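Local coordinates for polyketide synthase (PDB 3QIT), which probably releases the finished chain at the end of curacin A biosynthesis, acting as a decarboxylating thioesterase that leaves a terminal alkene, at residues 16-22 and 54-60; 128-134 and 218-224; 150-155 and 203-207; 163-167 and 182-187. All blocks are in the same frame, centred on the assembly; numbering follows the deposited sequence. Where two conformers were deposited one is given.

Contact 1: 16-22 and 54-60; sequences ICLCSWG and YRVVAPD
C17 to W21 pair with V56 to D60 as antiparallel neighbours, the short strand axes 4.5 Å apart at closest approach, within the central mixed sheet of the alpha/beta hydrolase fold. C19 with A58 and W21 with V56 are hydrogen-bonded pairs, each exchanging two N-H...O=C bonds; the A58 N to C19 O bond, 2.8 Å, is nearly straight. L18 with P59 and S20 with V57 are non-hydrogen-bonded pairs. P59 has no N-H to give, and a non-hydrogen-bonded position calls for none toward strand 14-21.

On the face shared by C19, W21, V56 and A58, the indole of W21 reaches along the neighbouring strand. Its CZ3 meets A58 CB edge-on at 3.9 Å, while CE3 lies against V56 CG1. The small methyl of A58 leaves room for the six-membered ring, and helix 43-51 packs on W21 and V56, with Q43 taking the indole N-H. On the other face, L18 CD2 rests on P59 CB at 3.8 Å, an apolar pair, and P59 also packs on L30 and I32 of strand 28-32.

D60 extends the pairing beyond P59: its N donates to C17 O, and OD2 lies 3.3 Å from C17 CB. Its carboxylate is gripped elsewhere, by the backbone N of G39 and R66 and by a salt bridge to R188. At the far end G22, whose backbone angles suit a residue without CB, turns its carbonyl to R55. The arginine bends at chi2 (66°), laying its guanidinium over S20 CB, and R55 NH1 donates to G22 O at 2.8 Å, in the guanidinium plane.

Contact 2: 128-134 and 218-224; sequences LPLPAEE and GGRSQYL
L130 and P131, in the loop after strand 120-126, pack on the first turn of helix 220-229 through R220, Y223 and L224. Among the apolar contacts, P131 CD lies 3.6 Å from Y223 CD2, the two side chains crossing at about a right angle. L130 forks: CD2 reaches the edge of the Y223 ring in its plane and also touches L224 CD2 at 3.9 Å, whereas CD1 lies over one face of the R220 guanidinium. A branched leucine can thus serve an aromatic, an aliphatic and a charged neighbour together.

The direct hydrogen bond runs from R220 NH1 to P131 O, 3.1 Å long and somewhat bent at 146°. R220 reaches it with its chain extended from CG to NE, laying the methylenes along the same carbonyl. Water links the other end: it donates to P129 O at 2.6 Å and makes a weak bond with Y223 OH, whose stronger partner is T110.

Electrostatics add little direction. E133 OE1 is 4.2 Å from R220 NE and well out of the guanidinium plane, so the attraction is one of charge alone. A leucine in place of R220 would probably leave P131 O without this donor and E133 without its nearby positive charge. The contact therefore has an apolar middle (L130, P131, Y223, L224) with polar links at both ends, P131 O served by an arginine and P129 O by a water rather than by regular backbone pairing.

Contact 3: 150-155 and 203-207; sequences YLSSTP and AIIRT
The Y150 ring carries T207 over one face, with OG1 3.6 Å above the ring plane and offset toward the rim, while I204 O lies in plane at its edge. T207 CG2 also presses close, 3.3 Å from Y150 CE2. The tyrosine projects from the end of helix 140-151 to the loop, its chi1 of -176° turning CG opposite the main-chain N, and its hydroxyl donates to I204 O at 2.7 Å. That donor sits above the carbonyl plane, 42° out of it and off a lone pair.

Beside the ring, CG1 and CD1 of I204 both lie 3.7 Å from Y150 CE2, and CD1 also meets P155 CD at 3.6 Å. The proline gives the isoleucine a compact apolar surface. S153 OG and S153 N both donate to Y150 O, tying the chain back where the helix stops. Both segments belong to the region between strands 120-126 and 234-239, which commonly forms the lid in alpha/beta hydrolases.

A phenylalanine replacing Y150 would probably keep much of the packing on T207 and I204 but leave I204 O without its hydroxyl donor. Tyrosine thus combines an apolar ring with a polar end, joining a helix terminus to a loop that lacks regular hydrogen bonding.

Contact 4: 163-167 and 182-187; sequences VATAA and SYILAQ
V163, at the start of helix 163-173, sets its CG1 against helix 179-188, opening a helix-helix contact in the largely helical region between strands 120-126 and 234-239, probably the lid of this alpha/beta hydrolase fold. The short axes pass 8.4 Å apart with 116° between their directions, a close, steeply angled approach made possible by small residues. CG1 of V163, opposite the main-chain N (chi1 175°), meets A186 CB at 3.8 Å and Y183 CE1 at 3.9 Å. It also lies close to the backbone N of Q187, so one branch of a compact valine fills the space beside a whole helical turn. The contact with the Y183 ring comes from an oblique direction.

A164 contributes less: its backbone N approaches Y183 CE1, also obliquely, at 4.5 Å. Three residues on from V163, A166 faces A186 CB with its own CB at 4.1 Å; beyond it, T190 from strand 190-193 packs on A166 and on V163.

A167 makes the tightest fit. Its CA is 5.0 Å from the CA of Y183, and the methyls of A167 and A186 let the backbones come this close. The A167 CB lies 3.9 Å from A186 CB and also touches Y183 CA. Alanine suits both sides here because a methyl fills the interface without forcing the backbones apart. No hydrogen bond crosses between these segments; the S182 hydroxyl bonds instead to E179 O, within its own helix. A167 CB lies 3.6 Å from the carbonyl O of S182.

Overall arrangement
From the N terminus, contact 1 comes first: residues 16-22 and 54-60 become neighbouring strands of the central sheet, closing a loop that holds strand 28-32 and helix 43-51 before the other contacts begin. The remaining three form a hierarchy. Contact 2 opens after strand 120-126 and closes at helix 220-229, enclosing contact 3, which ties the end of helix 140-151 to the loop after strand 196-199. Contact 3 in turn encloses contact 4, where helices 163-173 and 179-188 meet. None cross. Contacts 2 to 4 all tie together the chain between strands 120-126 and 234-239; contacts 2 and 4 lie on opposite sides of the chain's centre, their centres about 34 Å apart.

Contact 1: 16-22 and 54-60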
loop_
_atom_site.group_PDB
_atom_site.type_symbol
_atom_site.label_atom_id
_atom_site.label_comp_id
_atom_site.label_asym_id
_atom_site.label_seq_id
_atom_site.Cartn_x
_atom_site.Cartn_y
_atom_site.Cartn_z
ATOM N N ILE B 16 -8.480 6.980 -14.115
ATOM C CA ILE B 16 -9.618 7.177 -13.209
ATOM C C ILE B 16 -10.823 7.564 -14.068
ATOM O O ILE B 16 -10.765 8.552 -14.767
ATOM C CB ILE B 16 -9.338 8.335 -12.237
ATOM C CG1 ILE B 16 -8.120 8.014 -11.352
ATOM C CG2 ILE B 16 -10.593 8.604 -11.341
ATOM C CD1 ILE B 16 -7.614 9.241 -10.568
ATOM N N CYS B 17 -11.927 6.835 -13.947
ATOM C CA CYS B 17 -13.165 7.241 -14.628
ATOM C C CYS B 17 -13.943 8.192 -13.723
ATOM O O CYS B 17 -14.253 7.838 -12.573
ATOM C CB CYS B 17 -14.053 6.022 -14.918
ATOM S SG CYS B 17 -15.560 6.543 -15.849
ATOM N N LEU B 18 -14.269 9.390 -14.226
ATOM C CA LEU B 18 -15.139 10.307 -13.479
ATOM C C LEU B 18 -16.535 10.277 -14.078
ATOM O O LEU B 18 -16.705 10.656 -15.225
ATOM C CB LEU B 18 -14.588 11.736 -13.589
ATOM C CG LEU B 18 -13.206 12.020 -12.998
ATOM C CD1 LEU B 18 -12.886 13.529 -13.148
ATOM C CD2 LEU B 18 -13.138 11.615 -11.554
ATOM N N CYS B 19 -17.527 9.810 -13.321
ATOM C CA CYS B 19 -18.902 9.861 -13.798
ATOM C C CYS B 19 -19.442 11.215 -13.399
ATOM O O CYS B 19 -19.193 11.670 -12.282
ATOM C CB CYS B 19 -19.763 8.807 -13.132
ATOM S SG CYS B 19 -19.212 7.104 -13.411
ATOM N N SER B 20 -20.147 11.883 -14.298
ATOM C CA SER B 20 -20.679 13.191 -13.955
ATOM C C SER B 20 -22.064 13.441 -14.533
ATOM O O SER B 20 -22.437 12.885 -15.573
ATOM C CB SER B 20 -19.722 14.313 -14.392
ATOM O OG SER B 20 -19.722 14.459 -15.796
ATOM N N TRP B 21 -22.824 14.279 -13.823
ATOM C CA TRP B 21 -24.146 14.706 -14.249
ATOM C C TRP B 21 -24.191 16.208 -14.074
ATOM O O TRP B 21 -23.617 16.744 -13.125
ATOM C CB TRP B 21 -25.249 14.084 -13.381
ATOM C CG TRP B 21 -25.314 12.588 -13.392
ATOM C CD1 TRP B 21 -26.160 11.813 -14.119
ATOM C CD2 TRP B 21 -24.505 11.692 -12.620
ATOM N NE1 TRP B 21 -25.933 10.481 -13.846
ATOM C CE2 TRP B 21 -24.938 10.380 -12.912
ATOM C CE3 TRP B 21 -23.488 11.878 -11.676
ATOM C CZ2 TRP B 21 -24.343 9.241 -12.327
ATOM C CZ3 TRP B 21 -22.889 10.741 -11.092
ATOM C CH2 TRP B 21 -23.342 9.451 -11.408
ATOM N N GLY B 22 -24.856 16.893 -14.997
ATOM C CA GLY B 22 -25.070 18.334 -14.848
ATOM C C GLY B 22 -24.034 19.157 -15.580
ATOM O O GLY B 22 -23.134 18.601 -16.193
ATOM N N TYR B 54 -26.453 21.777 -9.951
ATOM C CA TYR B 54 -25.188 21.256 -9.421
ATOM C C TYR B 54 -24.538 20.385 -10.459
ATOM O O TYR B 54 -25.232 19.822 -11.321
ATOM C CB TYR B 54 -25.382 20.473 -8.122
ATOM C CG TYR B 54 -25.699 21.393 -6.976
ATOM C CD1 TYR B 54 -27.014 21.783 -6.726
ATOM C CD2 TYR B 54 -24.684 21.938 -6.195
ATOM C CE1 TYR B 54 -27.314 22.661 -5.700
ATOM C CE2 TYR B 54 -24.981 22.816 -5.143
ATOM C CZ TYR B 54 -26.302 23.171 -4.913
ATOM O OH TYR B 54 -26.626 24.047 -3.895
ATOM N N ARG B 55 -23.210 20.358 -10.394
ATOM C CA ARG B 55 -22.353 19.448 -11.149
ATOM C C ARG B 55 -21.994 18.308 -10.179
ATOM O O ARG B 55 -21.276 18.508 -9.206
ATOM C CB ARG B 55 -21.101 20.197 -11.632
ATOM C CG ARG B 55 -20.032 19.319 -12.295
ATOM C CD ARG B 55 -20.500 18.718 -13.596
ATOM N NE ARG B 55 -19.348 18.135 -14.296
ATOM C CZ ARG B 55 -19.386 17.637 -15.528
ATOM N NH1 ARG B 55 -20.517 17.633 -16.203
ATOM N NH2 ARG B 55 -18.290 17.111 -16.071
ATOM N N VAL B 56 -22.529 17.118 -10.436
ATOM C CA VAL B 56 -22.281 15.987 -9.537
ATOM C C VAL B 56 -21.182 15.126 -10.174
ATOM O O VAL B 56 -21.270 14.755 -11.332
ATOM C CB VAL B 56 -23.561 15.137 -9.329
ATOM C CG1 VAL B 56 -23.310 14.039 -8.333
ATOM C CG2 VAL B 56 -24.759 16.044 -8.885
ATOM N N VAL B 57 -20.146 14.843 -9.400
ATOM C CA VAL B 57 -19.008 14.085 -9.896
ATOM C C VAL B 57 -18.816 12.884 -8.958
ATOM O O VAL B 57 -18.710 13.050 -7.744
ATOM C CB VAL B 57 -17.724 14.949 -9.891
ATOM C CG1 VAL B 57 -16.510 14.100 -10.253
ATOM C CG2 VAL B 57 -17.845 16.129 -10.856
ATOM N N ALA B 58 -18.763 11.674 -9.535
ATOM C CA ALA B 58 -18.619 10.458 -8.759
ATOM C C ALA B 58 -17.530 9.612 -9.434
ATOM O O ALA B 58 -17.805 8.929 -10.408
ATOM C CB ALA B 58 -19.967 9.683 -8.690
ATOM N N PRO B 59 -16.309 9.634 -8.899
ATOM C CA PRO B 59 -15.218 8.804 -9.461
ATOM C C PRO B 59 -15.476 7.344 -9.178
ATOM O O PRO B 59 -16.032 6.993 -8.123
ATOM C CB PRO B 59 -13.981 9.251 -8.676
ATOM C CG PRO B 59 -14.515 9.847 -7.434
ATOM C CD PRO B 59 -15.839 10.455 -7.766
ATOM N N ASP B 60 -15.081 6.486 -10.120
ATOM C CA ASP B 60 -14.972 5.063 -9.819
ATOM C C ASP B 60 -13.645 4.885 -9.054
ATOM O O ASP B 60 -12.568 5.277 -9.538
ATOM C CB ASP B 60 -14.887 4.232 -11.113
ATOM C CG ASP B 60 -16.207 4.144 -11.891
ATOM O OD1 ASP B 60 -17.305 4.062 -11.305
ATOM O OD2 ASP B 60 -16.134 4.132 -13.141
#

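Contact 2: 128-134 and 218-224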
loop_
_atom_site.group_PDB
_atom_site.type_symbol
_atom_site.label_atom_id
_atom_site.label_comp_id
_atom_site.label_asym_id
_atom_site.label_seq_id
_atom_site.Cartn_x
_atom_site.Cartn_y
_atom_site.Cartn_z
ATOM N N LEU B 128 -21.682 6.044 7.956
ATOM C CA LEU B 128 -20.282 6.007 8.339
ATOM C C LEU B 128 -20.037 4.820 9.251
ATOM O O LEU B 128 -20.702 4.682 10.261
ATOM C CB LEU B 128 -19.914 7.310 9.071
ATOM C CG LEU B 128 -18.456 7.385 9.526
ATOM C CD1 LEU B 128 -17.521 7.685 8.333
ATOM C CD2 LEU B 128 -18.318 8.428 10.647
ATOM N N PRO B 129 -19.090 3.936 8.873
ATOM C CA PRO B 129 -18.780 2.822 9.791
ATOM C C PRO B 129 -17.775 3.230 10.867
ATOM O O PRO B 129 -17.162 4.295 10.787
ATOM C CB PRO B 129 -18.194 1.748 8.861
ATOM C CG PRO B 129 -17.793 2.463 7.586
ATOM C CD PRO B 129 -18.356 3.868 7.597
ATOM N N LEU B 130 -17.631 2.400 11.893
ATOM C CA LEU B 130 -16.542 2.568 12.836
ATOM C C LEU B 130 -15.797 1.240 12.834
ATOM O O LEU B 130 -16.441 0.183 12.756
ATOM C CB LEU B 130 -17.067 2.860 14.240
ATOM C CG LEU B 130 -17.489 4.274 14.638
ATOM C CD1 LEU B 130 -17.784 4.316 16.150
ATOM C CD2 LEU B 130 -16.421 5.299 14.268
ATOM N N PRO B 131 -14.457 1.292 12.893
ATOM C CA PRO B 131 -13.660 0.074 13.077
ATOM C C PRO B 131 -14.009 -0.623 14.384
ATOM O O PRO B 131 -14.244 0.041 15.407
ATOM C CB PRO B 131 -12.223 0.601 13.138
ATOM C CG PRO B 131 -12.257 1.921 12.466
ATOM C CD PRO B 131 -13.604 2.491 12.784
ATOM N N ALA B 132 -14.050 -1.953 14.357
ATOM C CA ALA B 132 -14.316 -2.732 15.569
ATOM C C ALA B 132 -13.189 -2.563 16.592
ATOM O O ALA B 132 -12.029 -2.339 16.224
ATOM C CB ALA B 132 -14.504 -4.205 15.225
ATOM N N GLU B 133 -13.549 -2.637 17.870
ATOM C CA GLU B 133 -12.577 -2.730 18.945
ATOM C C GLU B 133 -11.859 -4.063 18.744
ATOM O O GLU B 133 -12.497 -5.117 18.760
ATOM C CB GLU B 133 -13.287 -2.678 20.306
ATOM C CG GLU B 133 -12.369 -2.680 21.530
ATOM C CD GLU B 133 -11.664 -1.349 21.755
ATOM O OE1 GLU B 133 -12.298 -0.286 21.577
ATOM O OE2 GLU B 133 -10.470 -1.369 22.124
ATOM N N GLU B 134 -10.548 -4.002 18.524
ATOM C CA GLU B 134 -9.732 -5.178 18.188
ATOM C C GLU B 134 -9.249 -5.940 19.428
ATOM O O GLU B 134 -8.941 -5.327 20.450
ATOM C CB GLU B 134 -8.533 -4.749 17.323
ATOM C CG GLU B 134 -7.620 -3.682 17.969
ATOM C CD GLU B 134 -7.052 -2.668 16.971
ATOM O OE1 GLU B 134 -7.176 -2.881 15.743
ATOM O OE2 GLU B 134 -6.480 -1.650 17.425
ATOM N N GLY B 218 -4.245 2.242 12.202
ATOM C CA GLY B 218 -4.460 2.910 13.486
ATOM C C GLY B 218 -5.408 2.248 14.475
ATOM O O GLY B 218 -5.137 2.236 15.677
ATOM N N GLY B 219 -6.524 1.712 13.977
ATOM C CA GLY B 219 -7.556 1.103 14.832
ATOM C C GLY B 219 -8.655 2.065 15.263
ATOM O O GLY B 219 -8.573 3.263 14.991
ATOM N N ARG B 220 -9.672 1.538 15.947
ATOM C CA ARG B 220 -10.835 2.318 16.404
ATOM C C ARG B 220 -10.451 3.622 17.104
ATOM O O ARG B 220 -10.963 4.688 16.763
ATOM C CB ARG B 220 -11.731 1.464 17.311
ATOM C CG ARG B 220 -13.013 2.138 17.790
ATOM C CD ARG B 220 -13.778 1.205 18.718
ATOM N NE ARG B 220 -15.053 1.758 19.173
ATOM C CZ ARG B 220 -16.236 1.492 18.622
ATOM N NH1 ARG B 220 -16.327 0.685 17.566
ATOM N NH2 ARG B 220 -17.335 2.045 19.125
ATOM N N SER B 221 -9.542 3.524 18.071
ATOM C CA SER B 221 -9.096 4.672 18.864
ATOM C C SER B 221 -8.517 5.801 18.000
ATOM O O SER B 221 -8.927 6.958 18.116
ATOM C CB SER B 221 -8.069 4.209 19.902
ATOM O OG SER B 221 -7.755 5.259 20.791
ATOM N N GLN B 222 -7.581 5.451 17.123
ATOM C CA GLN B 222 -6.952 6.416 16.219
ATOM C C GLN B 222 -7.983 7.069 15.287
ATOM O O GLN B 222 -7.938 8.286 15.051
ATOM C CB GLN B 222 -5.850 5.736 15.400
ATOM C CG GLN B 222 -4.942 6.690 14.633
ATOM C CD GLN B 222 -3.727 7.143 15.442
ATOM O OE1 GLN B 222 -3.858 7.734 16.519
ATOM N NE2 GLN B 222 -2.535 6.878 14.912
ATOM N N TYR B 223 -8.900 6.252 14.770
ATOM C CA TYR B 223 -9.932 6.739 13.861
ATOM C C TYR B 223 -10.831 7.778 14.521
ATOM O O TYR B 223 -11.166 8.784 13.903
ATOM C CB TYR B 223 -10.779 5.604 13.266
ATOM C CG TYR B 223 -11.730 6.135 12.216
ATOM C CD1 TYR B 223 -11.232 6.822 11.107
ATOM C CD2 TYR B 223 -13.113 6.017 12.359
ATOM C CE1 TYR B 223 -12.070 7.347 10.137
ATOM C CE2 TYR B 223 -13.983 6.540 11.376
ATOM C CZ TYR B 223 -13.442 7.209 10.269
ATOM O OH TYR B 223 -14.250 7.756 9.289
ATOM N N LEU B 224 -11.216 7.537 15.772
ATOM C CA LEU B 224 -12.024 8.506 16.510
ATOM C C LEU B 224 -11.272 9.825 16.665
ATOM O O LEU B 224 -11.876 10.900 16.617
ATOM C CB LEU B 224 -12.429 7.959 17.883
ATOM C CG LEU B 224 -13.391 6.761 17.907
ATOM C CD1 LEU B 224 -13.634 6.299 19.343
ATOM C CD2 LEU B 224 -14.712 7.104 17.219
HETATM O O HOH W 1 -15.465 5.186 9.049
#

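Contact 3: 150-155 and 203-207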
loop_
_atom_site.group_PDB
_atom_site.type_symbol
_atom_site.label_atom_id
_atom_site.label_comp_id
_atom_site.label_asym_id
_atom_site.label_seq_id
_atom_site.Cartn_x
_atom_site.Cartn_y
_atom_site.Cartn_z
ATOM N N TYR B 150 -3.367 -14.595 0.149
ATOM C CA TYR B 150 -4.453 -14.024 -0.655
ATOM C C TYR B 150 -3.938 -13.178 -1.833
ATOM O O TYR B 150 -4.400 -13.350 -2.973
ATOM C CB TYR B 150 -5.427 -13.238 0.214
ATOM C CG TYR B 150 -6.582 -12.733 -0.595
ATOM C CD1 TYR B 150 -7.567 -13.616 -1.069
ATOM C CD2 TYR B 150 -6.665 -11.387 -0.944
ATOM C CE1 TYR B 150 -8.625 -13.165 -1.836
ATOM C CE2 TYR B 150 -7.719 -10.920 -1.723
ATOM C CZ TYR B 150 -8.698 -11.816 -2.160
ATOM O OH TYR B 150 -9.741 -11.369 -2.934
ATOM N N LEU B 151 -2.977 -12.302 -1.550
ATOM C CA LEU B 151 -2.334 -11.453 -2.570
ATOM C C LEU B 151 -1.812 -12.249 -3.774
ATOM O O LEU B 151 -1.744 -11.718 -4.900
ATOM C CB LEU B 151 -1.170 -10.666 -1.956
ATOM C CG LEU B 151 -1.381 -9.600 -0.873
ATOM C CD1 LEU B 151 -0.034 -9.254 -0.274
ATOM C CD2 LEU B 151 -2.042 -8.346 -1.399
ATOM N N SER B 152 -1.460 -13.518 -3.549
ATOM C CA SER B 152 -0.901 -14.319 -4.628
ATOM C C SER B 152 -1.930 -15.279 -5.189
ATOM O O SER B 152 -1.627 -16.071 -6.086
ATOM C CB SER B 152 0.365 -15.058 -4.178
ATOM O OG SER B 152 0.110 -15.868 -3.059
ATOM N N SER B 153 -3.153 -15.203 -4.671
ATOM C CA SER B 153 -4.232 -15.997 -5.224
ATOM C C SER B 153 -4.757 -15.271 -6.455
ATOM O O SER B 153 -4.498 -14.083 -6.676
ATOM C CB SER B 153 -5.336 -16.283 -4.192
ATOM O OG SER B 153 -6.139 -15.140 -3.935
ATOM N N THR B 154 -5.464 -15.993 -7.289
ATOM C CA THR B 154 -5.980 -15.355 -8.488
ATOM C C THR B 154 -7.465 -15.670 -8.520
ATOM O O THR B 154 -7.910 -16.491 -9.334
ATOM C CB THR B 154 -5.241 -15.878 -9.738
ATOM O OG1 THR B 154 -5.172 -17.307 -9.669
ATOM C CG2 THR B 154 -3.825 -15.320 -9.813
ATOM N N PRO B 155 -8.244 -15.062 -7.592
ATOM C CA PRO B 155 -9.677 -15.375 -7.528
ATOM C C PRO B 155 -10.383 -15.028 -8.844
ATOM O O PRO B 155 -10.063 -14.017 -9.502
ATOM C CB PRO B 155 -10.189 -14.516 -6.354
ATOM C CG PRO B 155 -9.197 -13.406 -6.236
ATOM C CD PRO B 155 -7.868 -14.001 -6.638
ATOM N N ALA B 203 -11.668 -8.752 -9.266
ATOM C CA ALA B 203 -12.064 -9.793 -8.293
ATOM C C ALA B 203 -11.258 -9.822 -6.995
ATOM O O ALA B 203 -11.744 -10.326 -5.972
ATOM C CB ALA B 203 -12.021 -11.184 -8.959
ATOM N N ILE B 204 -10.033 -9.309 -7.023
ATOM C CA ILE B 204 -9.206 -9.336 -5.802
ATOM C C ILE B 204 -9.778 -8.455 -4.676
ATOM O O ILE B 204 -9.501 -8.697 -3.499
ATOM C CB ILE B 204 -7.731 -8.972 -6.115
ATOM C CG1 ILE B 204 -6.791 -9.539 -5.040
ATOM C CG2 ILE B 204 -7.555 -7.469 -6.296
ATOM C CD1 ILE B 204 -6.449 -11.020 -5.238
ATOM N N ILE B 205 -10.612 -7.470 -5.025
ATOM C CA ILE B 205 -11.100 -6.483 -4.073
ATOM C C ILE B 205 -12.083 -7.071 -3.067
ATOM O O ILE B 205 -12.208 -6.580 -1.947
ATOM C CB ILE B 205 -11.746 -5.284 -4.805
ATOM C CG1 ILE B 205 -10.701 -4.586 -5.671
ATOM C CG2 ILE B 205 -12.319 -4.288 -3.809
ATOM C CD1 ILE B 205 -11.248 -3.502 -6.501
ATOM N N ARG B 206 -12.806 -8.095 -3.492
ATOM C CA ARG B 206 -13.754 -8.734 -2.584
ATOM C C ARG B 206 -12.995 -9.518 -1.499
ATOM O O ARG B 206 -12.641 -10.677 -1.706
ATOM C CB ARG B 206 -14.697 -9.652 -3.356
ATOM C CG ARG B 206 -15.837 -10.154 -2.504
ATOM C CD ARG B 206 -16.988 -10.605 -3.358
ATOM N NE ARG B 206 -18.248 -10.274 -2.705
ATOM C CZ ARG B 206 -19.400 -10.121 -3.345
ATOM N NH1 ARG B 206 -20.499 -9.814 -2.663
ATOM N NH2 ARG B 206 -19.446 -10.266 -4.663
ATOM N N THR B 207 -12.733 -8.873 -0.362
ATOM C CA THR B 207 -11.955 -9.487 0.723
ATOM C C THR B 207 -11.790 -8.572 1.942
ATOM O O THR B 207 -11.459 -7.387 1.821
ATOM C CB THR B 207 -10.561 -9.954 0.223
ATOM O OG1 THR B 207 -9.913 -10.751 1.225
ATOM C CG2 THR B 207 -9.691 -8.760 -0.148
#

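Contact 4: 163-167 and 182-187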
loop_
_atom_site.group_PDB
_atom_site.type_symbol
_atom_site.label_atom_id
_atom_site.label_comp_id
_atom_site.label_asym_id
_atom_site.label_seq_id
_atom_site.Cartn_x
_atom_site.Cartn_y
_atom_site.Cartn_z
ATOM N N VAL B 163 -26.584 -10.665 -18.656
ATOM C CA VAL B 163 -26.534 -9.460 -17.831
ATOM C C VAL B 163 -27.738 -9.411 -16.896
ATOM O O VAL B 163 -27.612 -8.950 -15.767
ATOM C CB VAL B 163 -26.434 -8.158 -18.702
ATOM C CG1 VAL B 163 -26.506 -6.895 -17.824
ATOM C CG2 VAL B 163 -25.146 -8.170 -19.481
ATOM N N ALA B 164 -28.888 -9.915 -17.353
ATOM C CA ALA B 164 -30.105 -9.948 -16.525
ATOM C C ALA B 164 -29.868 -10.712 -15.207
ATOM O O ALA B 164 -30.401 -10.342 -14.170
ATOM C CB ALA B 164 -31.251 -10.598 -17.290
ATOM N N THR B 165 -29.088 -11.783 -15.274
ATOM C CA THR B 165 -28.759 -12.578 -14.079
ATOM C C THR B 165 -27.866 -11.777 -13.119
ATOM O O THR B 165 -28.084 -11.794 -11.909
ATOM C CB THR B 165 -28.144 -13.930 -14.471
ATOM O OG1 THR B 165 -29.099 -14.669 -15.253
ATOM C CG2 THR B 165 -27.761 -14.739 -13.228
ATOM N N ALA B 166 -26.913 -11.014 -13.672
ATOM C CA ALA B 166 -26.058 -10.159 -12.855
ATOM C C ALA B 166 -26.909 -9.085 -12.223
ATOM O O ALA B 166 -26.740 -8.769 -11.036
ATOM C CB ALA B 166 -24.948 -9.509 -13.697
ATOM N N ALA B 167 -27.824 -8.505 -13.007
ATOM C CA ALA B 167 -28.712 -7.479 -12.445
ATOM C C ALA B 167 -29.567 -8.036 -11.318
ATOM O O ALA B 167 -29.783 -7.348 -10.333
ATOM C CB ALA B 167 -29.608 -6.884 -13.531
ATOM N N SER B 182 -31.136 -1.581 -11.654
ATOM C CA SER B 182 -30.300 -2.777 -11.459
ATOM C C SER B 182 -29.668 -3.200 -12.794
ATOM O O SER B 182 -28.478 -3.578 -12.878
ATOM C CB SER B 182 -31.100 -3.919 -10.804
ATOM O OG SER B 182 -31.953 -4.551 -11.735
ATOM N N TYR B 183 -30.442 -3.112 -13.853
ATOM C CA TYR B 183 -29.940 -3.439 -15.178
ATOM C C TYR B 183 -28.876 -2.456 -15.666
ATOM O O TYR B 183 -27.836 -2.862 -16.149
ATOM C CB TYR B 183 -31.098 -3.514 -16.176
ATOM C CG TYR B 183 -30.624 -4.043 -17.492
ATOM C CD1 TYR B 183 -30.578 -5.427 -17.733
ATOM C CD2 TYR B 183 -30.134 -3.180 -18.465
ATOM C CE1 TYR B 183 -30.107 -5.924 -18.944
ATOM C CE2 TYR B 183 -29.661 -3.657 -19.673
ATOM C CZ TYR B 183 -29.648 -5.020 -19.907
ATOM O OH TYR B 183 -29.178 -5.468 -21.112
ATOM N N ILE B 184 -29.141 -1.161 -15.534
ATOM C CA ILE B 184 -28.186 -0.120 -15.886
ATOM C C ILE B 184 -26.801 -0.322 -15.178
ATOM O O ILE B 184 -25.716 -0.200 -15.801
ATOM C CB ILE B 184 -28.860 1.259 -15.584
ATOM C CG1 ILE B 184 -29.874 1.558 -16.710
ATOM C CG2 ILE B 184 -27.842 2.376 -15.414
ATOM C CD1 ILE B 184 -30.903 2.632 -16.371
ATOM N N LEU B 185 -26.853 -0.653 -13.899
ATOM C CA LEU B 185 -25.629 -0.889 -13.102
ATOM C C LEU B 185 -24.874 -2.121 -13.613
ATOM O O LEU B 185 -23.691 -2.047 -13.891
ATOM C CB LEU B 185 -26.001 -1.072 -11.646
ATOM C CG LEU B 185 -26.455 0.224 -10.960
ATOM C CD1 LEU B 185 -27.162 -0.126 -9.644
ATOM C CD2 LEU B 185 -25.280 1.128 -10.719
ATOM N N ALA B 186 -25.602 -3.221 -13.817
ATOM C CA ALA B 186 -24.975 -4.474 -14.297
ATOM C C ALA B 186 -24.369 -4.330 -15.697
ATOM O O ALA B 186 -23.303 -4.871 -15.973
ATOM C CB ALA B 186 -25.990 -5.634 -14.264
ATOM N N GLN B 187 -25.094 -3.647 -16.595
ATOM C CA GLN B 187 -24.634 -3.274 -17.925
ATOM C C GLN B 187 -23.255 -2.637 -17.895
ATOM O O GLN B 187 -22.385 -2.989 -18.691
ATOM C CB GLN B 187 -25.680 -2.275 -18.491
ATOM C CG GLN B 187 -25.477 -1.655 -19.859
ATOM C CD GLN B 187 -26.707 -0.780 -20.247
ATOM O OE1 GLN B 187 -26.954 0.265 -19.648
ATOM N NE2 GLN B 187 -27.466 -1.222 -21.236
#